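Local coordinates for acetyl-CoA hydrolase/transferase family protein (Porphyromonas gingivalis, PDB 2NVV) that probably transfers coenzyme A between acetyl-CoA and another acid, or hydrolyses acetyl-CoA, by way of a glutamyl-CoA thioester, and binds zinc, at residues R311-I314 with Q315-A319; D233-A236 with A237-S241; E340-R344 with L345-T349. All blocks are in the same frame, centred on the assembly; numbering follows the deposited sequence.

Contact 1. Residues R311-I314 with Q315-A319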
# COMPACT_ATOMS: atom_id res chain seq x y z
N ARG A 311 11.95 -32.60 -3.05
CA ARG A 311 12.02 -33.79 -2.21
C ARG A 311 13.44 -34.05 -1.71
O ARG A 311 13.63 -34.45 -0.56
CB ARG A 311 11.52 -35.02 -2.96
CG ARG A 311 11.61 -36.32 -2.16
CD ARG A 311 11.17 -37.51 -2.99
NE ARG A 311 9.85 -37.31 -3.58
CZ ARG A 311 9.28 -38.15 -4.43
NH1 ARG A 311 8.08 -37.89 -4.93
NH2 ARG A 311 9.91 -39.26 -4.78
N SER A 312 14.42 -33.83 -2.57
CA SER A 312 15.81 -34.05 -2.19
C SER A 312 16.22 -33.13 -1.05
O SER A 312 16.93 -33.54 -0.13
CB SER A 312 16.72 -33.82 -3.39
OG SER A 312 18.08 -33.73 -2.96
N VAL A 313 15.75 -31.89 -1.14
CA VAL A 313 16.07 -30.88 -0.14
C VAL A 313 15.34 -31.08 1.18
O VAL A 313 15.94 -30.91 2.26
CB VAL A 313 15.74 -29.47 -0.70
CG1 VAL A 313 15.92 -28.43 0.39
CG2 VAL A 313 16.66 -29.16 -1.87
N ILE A 314 14.06 -31.44 1.11
CA ILE A 314 13.26 -31.66 2.32
C ILE A 314 13.77 -32.86 3.09
O ILE A 314 13.74 -32.86 4.31
CB ILE A 314 11.77 -31.87 1.99
CG1 ILE A 314 10.95 -31.79 3.27
CG2 ILE A 314 11.54 -33.22 1.33
CD1 ILE A 314 10.98 -30.43 3.94
N GLN A 315 14.27 -33.87 2.38
CA GLN A 315 14.82 -35.05 3.04
C GLN A 315 16.14 -34.71 3.71
O GLN A 315 16.46 -35.24 4.78
CB GLN A 315 15.02 -36.19 2.04
CG GLN A 315 13.73 -36.65 1.38
CD GLN A 315 13.90 -37.90 0.54
OE1 GLN A 315 14.77 -37.96 -0.33
NE2 GLN A 315 13.06 -38.90 0.79
N ASP A 316 16.90 -33.81 3.10
CA ASP A 316 18.17 -33.41 3.68
C ASP A 316 17.93 -32.63 4.98
O ASP A 316 18.66 -32.79 5.97
CB ASP A 316 18.97 -32.56 2.69
CG ASP A 316 20.30 -32.08 3.27
OD1 ASP A 316 21.01 -32.88 3.90
OD2 ASP A 316 20.63 -30.89 3.08
N ILE A 317 16.90 -31.79 4.98
CA ILE A 317 16.56 -31.01 6.15
C ILE A 317 16.11 -31.94 7.28
O ILE A 317 16.63 -31.87 8.39
CB ILE A 317 15.43 -30.01 5.83
CG1 ILE A 317 15.95 -28.94 4.86
CG2 ILE A 317 14.91 -29.36 7.11
CD1 ILE A 317 14.90 -27.97 4.37
N TYR A 318 15.16 -32.81 6.99
CA TYR A 318 14.65 -33.74 7.99
C TYR A 318 15.70 -34.70 8.53
O TYR A 318 15.54 -35.26 9.62
CB TYR A 318 13.49 -34.55 7.41
CG TYR A 318 12.25 -33.74 7.16
CD1 TYR A 318 11.19 -34.27 6.42
CD2 TYR A 318 12.12 -32.45 7.68
CE1 TYR A 318 10.03 -33.53 6.21
CE2 TYR A 318 10.96 -31.71 7.46
CZ TYR A 318 9.92 -32.26 6.73
OH TYR A 318 8.78 -31.52 6.55
N ALA A 319 16.78 -34.90 7.77
CA ALA A 319 17.86 -35.79 8.18
C ALA A 319 18.91 -35.00 8.95
O ALA A 319 19.83 -35.58 9.53
CB ALA A 319 18.50 -36.46 6.97
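I314 lies across the aromatic ring of Y318, one helical turn further on. Its CG1 sits over the ring face, 3.9 Å from the centroid of Y318 and 26° off the ring normal, a CH-pi contact. CD1 carries the overlap on toward the hydroxyl end of the ring, coming within 3.5 Å of Y318 CZ. The branch reaches the ring because CG1 of I314 is anti to its own nitrogen (chi1 -168°), while chi2 near 65° folds CD1 over the ring. The carbonyl oxygen I314 O lies over a face of the same ring, off toward its rim, and also accepts a nearly straight hydrogen bond from Y318 N, 3.0 Å long. One residue back, V313 and I317 repeat the spacing more loosely, with V313 CG1 at 4.1 Å from I317 CD1.

On another side of the helix R311 and Q315 run alongside each other in the same direction, their guanidinium and amide planes 65° apart. There the aliphatic CG of R311 lies against the amide group of Q315, 3.9 Å from Q315 CD. The guanidinium itself is engaged elsewhere, R311 NE giving a hydrogen bond to the carbonyl of N216.

The arrangement is the ordinary i to i+4 packing of a short surface helix, 311-318, away from the predicted CoA site. V313 and I317 lean on I291 of helix 288-295, where D316 also makes a salt bridge with K295; I314 and I317 cover L307 of strand 306-307, and D316 and I317 touch F324 of helix 321-324.

Contact 2. Residues D233-A236 with A237-S241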
# COMPACT_ATOMS: atom_id res chain seq x y z
N ASP A 233 22.70 -10.58 -11.16
CA ASP A 233 23.95 -9.91 -10.86
C ASP A 233 23.68 -8.45 -10.61
O ASP A 233 24.25 -7.85 -9.68
CB ASP A 233 24.93 -10.05 -12.03
CG ASP A 233 26.33 -9.58 -11.67
OD1 ASP A 233 27.05 -10.34 -10.98
OD2 ASP A 233 26.71 -8.45 -12.05
N ASN A 234 22.83 -7.86 -11.44
CA ASN A 234 22.52 -6.45 -11.28
C ASN A 234 21.93 -6.15 -9.92
O ASN A 234 22.28 -5.14 -9.30
CB ASN A 234 21.57 -5.98 -12.38
CG ASN A 234 22.21 -6.04 -13.74
OD1 ASN A 234 23.43 -6.02 -13.86
ND2 ASN A 234 21.39 -6.09 -14.78
N VAL A 235 21.05 -7.03 -9.45
CA VAL A 235 20.42 -6.87 -8.15
C VAL A 235 21.47 -6.87 -7.05
O VAL A 235 21.52 -5.97 -6.23
CB VAL A 235 19.41 -7.99 -7.86
CG1 VAL A 235 18.80 -7.79 -6.48
CG2 VAL A 235 18.33 -8.00 -8.93
N ALA A 236 22.31 -7.90 -7.05
CA ALA A 236 23.36 -8.04 -6.05
C ALA A 236 24.38 -6.89 -6.08
O ALA A 236 24.77 -6.37 -5.02
CB ALA A 236 24.07 -9.36 -6.23
N ALA A 237 24.82 -6.49 -7.27
CA ALA A 237 25.78 -5.40 -7.39
C ALA A 237 25.17 -4.05 -6.95
O ALA A 237 25.86 -3.20 -6.40
CB ALA A 237 26.28 -5.30 -8.81
N PHE A 238 23.89 -3.86 -7.22
CA PHE A 238 23.22 -2.63 -6.85
C PHE A 238 23.20 -2.51 -5.33
O PHE A 238 23.55 -1.48 -4.76
CB PHE A 238 21.78 -2.65 -7.39
CG PHE A 238 20.89 -1.59 -6.80
CD1 PHE A 238 21.12 -0.25 -7.04
CD2 PHE A 238 19.81 -1.95 -5.99
CE1 PHE A 238 20.30 0.73 -6.50
CE2 PHE A 238 18.98 -0.98 -5.44
CZ PHE A 238 19.23 0.37 -5.70
N LEU A 239 22.81 -3.60 -4.69
CA LEU A 239 22.73 -3.63 -3.24
C LEU A 239 24.07 -3.34 -2.56
O LEU A 239 24.11 -2.51 -1.64
CB LEU A 239 22.15 -4.98 -2.79
CG LEU A 239 20.65 -4.99 -2.44
CD1 LEU A 239 19.90 -3.91 -3.19
CD2 LEU A 239 20.06 -6.36 -2.74
N VAL A 240 25.16 -3.98 -2.99
CA VAL A 240 26.45 -3.69 -2.34
C VAL A 240 26.78 -2.22 -2.60
O VAL A 240 27.33 -1.52 -1.75
CB VAL A 240 27.62 -4.57 -2.88
CG1 VAL A 240 27.19 -6.01 -3.02
CG2 VAL A 240 28.13 -4.05 -4.20
N SER A 241 26.41 -1.75 -3.78
CA SER A 241 26.69 -0.39 -4.18
C SER A 241 25.95 0.61 -3.31
O SER A 241 26.45 1.71 -3.03
CB SER A 241 26.30 -0.22 -5.63
OG SER A 241 26.34 1.14 -5.99
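V235 and L239 lie side by side, one turn apart and pointing the same way, and meet where V235 CG1 comes to 4.2 Å from L239 CD2. CG1 of V235 is the branch anti to the backbone nitrogen (chi1 179°), which carries it along the helix toward L239. The leucine, with chi1 at -99° and chi2 at 27°, sets its CD2 beside that branch. The same CD2 also rests 3.8 Å from V235 O, the acceptor of the L239 N hydrogen bond.

F238 turns its ring away from the preceding turn. The edge of that ring faces V235 O, while the F238 side chain continues to I390 and V421 on two strands. V240 uses CG1, placed beside its own nitrogen, to approach A236 O at 3.2 Å; the same oxygen accepts the hydrogen bond of V240 N. A236 packs on A269 and L270 of helix 261-272. N234 reaches to strand 421-424, its ND2 hydrogen-bonded to the carbonyl of S424.

Four successive i to i+4 backbone bonds, starting with A237 N to D233 O at 2.8 Å, run through this part of helix 226-245. Resting on parallel strands 389-392 and 421-424, it is the layer of helix over sheet characteristic of an alpha/beta domain, with the side chain of V235 about 6 Å from that of V262, predicted to bind CoA.

Contact 3. Residues E340-R344 with L345-T349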
# COMPACT_ATOMS: atom_id res chain seq x y z
N GLU A 340 3.72 -3.98 9.49
CA GLU A 340 4.39 -3.53 10.71
C GLU A 340 5.80 -4.14 10.84
O GLU A 340 6.77 -3.42 11.07
CB GLU A 340 3.55 -3.92 11.93
CG GLU A 340 4.11 -3.49 13.28
CD GLU A 340 3.25 -3.91 14.46
OE1 GLU A 340 2.01 -3.78 14.38
OE2 GLU A 340 3.80 -4.36 15.48
N ILE A 341 5.89 -5.45 10.68
CA ILE A 341 7.17 -6.14 10.79
C ILE A 341 8.12 -5.78 9.65
O ILE A 341 9.30 -5.50 9.87
CB ILE A 341 7.02 -7.68 10.78
CG1 ILE A 341 5.88 -8.13 11.70
CG2 ILE A 341 8.33 -8.31 11.20
CD1 ILE A 341 5.80 -7.38 13.01
N VAL A 342 7.59 -5.81 8.43
CA VAL A 342 8.36 -5.51 7.24
C VAL A 342 9.03 -4.14 7.33
O VAL A 342 10.24 -4.01 7.15
CB VAL A 342 7.45 -5.56 5.98
CG1 VAL A 342 8.21 -5.14 4.75
CG2 VAL A 342 6.91 -6.96 5.79
N ARG A 343 8.24 -3.11 7.64
CA ARG A 343 8.76 -1.76 7.75
C ARG A 343 9.68 -1.55 8.95
O ARG A 343 10.68 -0.84 8.86
CB ARG A 343 7.60 -0.76 7.81
CG ARG A 343 8.04 0.69 7.84
CD ARG A 343 6.98 1.62 7.28
NE ARG A 343 7.17 2.98 7.76
CZ ARG A 343 6.46 4.02 7.36
NH1 ARG A 343 5.51 3.88 6.45
NH2 ARG A 343 6.67 5.21 7.91
N ARG A 344 9.36 -2.17 10.08
CA ARG A 344 10.22 -2.04 11.26
C ARG A 344 11.61 -2.65 11.02
O ARG A 344 12.61 -2.01 11.35
CB ARG A 344 9.59 -2.72 12.47
CG ARG A 344 10.47 -2.70 13.72
CD ARG A 344 9.79 -3.45 14.86
NE ARG A 344 8.43 -2.96 15.09
CZ ARG A 344 7.43 -3.72 15.54
NH1 ARG A 344 7.63 -5.00 15.80
NH2 ARG A 344 6.23 -3.19 15.71
N LEU A 345 11.65 -3.86 10.46
CA LEU A 345 12.92 -4.55 10.19
C LEU A 345 13.67 -3.98 9.01
O LEU A 345 14.85 -4.27 8.82
CB LEU A 345 12.71 -6.04 9.93
CG LEU A 345 11.93 -6.93 10.90
CD1 LEU A 345 12.02 -8.36 10.41
CD2 LEU A 345 12.49 -6.82 12.30
N GLY A 346 12.99 -3.18 8.20
CA GLY A 346 13.63 -2.60 7.03
C GLY A 346 13.92 -3.67 6.00
O GLY A 346 14.99 -3.71 5.39
N VAL A 347 12.95 -4.56 5.80
CA VAL A 347 13.07 -5.64 4.85
C VAL A 347 13.25 -5.11 3.44
O VAL A 347 12.47 -4.26 3.00
CB VAL A 347 11.83 -6.55 4.87
CG1 VAL A 347 12.01 -7.71 3.92
CG2 VAL A 347 11.58 -7.05 6.27
N ILE A 348 14.27 -5.60 2.74
CA ILE A 348 14.50 -5.20 1.37
C ILE A 348 13.73 -6.21 0.54
O ILE A 348 13.95 -7.41 0.66
CB ILE A 348 16.01 -5.24 1.02
CG1 ILE A 348 16.73 -4.14 1.80
CG2 ILE A 348 16.22 -5.08 -0.50
CD1 ILE A 348 18.22 -4.18 1.70
N THR A 349 12.81 -5.72 -0.30
CA THR A 349 11.97 -6.59 -1.10
C THR A 349 12.32 -6.60 -2.58
O THR A 349 12.57 -5.55 -3.18
CB THR A 349 10.47 -6.21 -0.94
OG1 THR A 349 10.24 -4.91 -1.46
CG2 THR A 349 10.07 -6.23 0.52
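The helix ends here in a Schellman motif: V347 N turns back to V342 O in a straight bond of 3.1 Å, G346 N reaches R343 O only weakly, and G346 adopts positive phi (69°), a conformation that favours glycine. V342 O thus holds the returning chain, taking a second, weak bond from G346 N.

The side chains close over this turn. V342 and V347 cross at about a right angle, V342 CG1 lying 3.9 Å from V347 CB. V347 also sets CG2 at 3.4 Å from V342 O, beside the oxygen its own nitrogen binds. I341 and L345 run alongside each other, I341 CG2 meeting L345 CD1 at 3.8 Å; CG2 is the isoleucine branch anti to the backbone nitrogen, directed along the helix at L345.

One turn along the helix, R344 NH2 reaches back to E340 OE2, 2.7 Å away, in a salt bridge. The carboxylate oxygen is met on its anti side, 30° out of plane, and the bend at chi3 of R344 folds the guanidinium back to it. L185 binds both groups, through its N to E340 and its O to R344.

R343 extends to the carbonyl of S106 of the second subunit, so the helix lies at the dimer interface. Within the chain, I341, L345 and V347 pack on Y282 of strand 279-282, V342 on F382 of helix 379-385, and strand 348-352 then runs between strands 255-257 and 389-392.

In the fold
Followed from the N terminus, the contacts come in series: contact 2 in helix 226-245, contact 1 in helix 311-318, contact 3 at the turn from helix 339-345 into strand 348-352. None nests in or crosses another, and none closes a long loop, since each is local, along a helix in contacts 1 and 2 and round a helix end in contact 3. Contacts 2 and 3 belong to the same layered region: their nearest atoms are about 5 Å apart, and strand 389-392 lies beneath the helix of contact 2 and beside the strand that contact 3 launches. Contact 1 stands apart, its centre about 30 Å from that of contact 3, on a helix packed against 288-295 and 321-324.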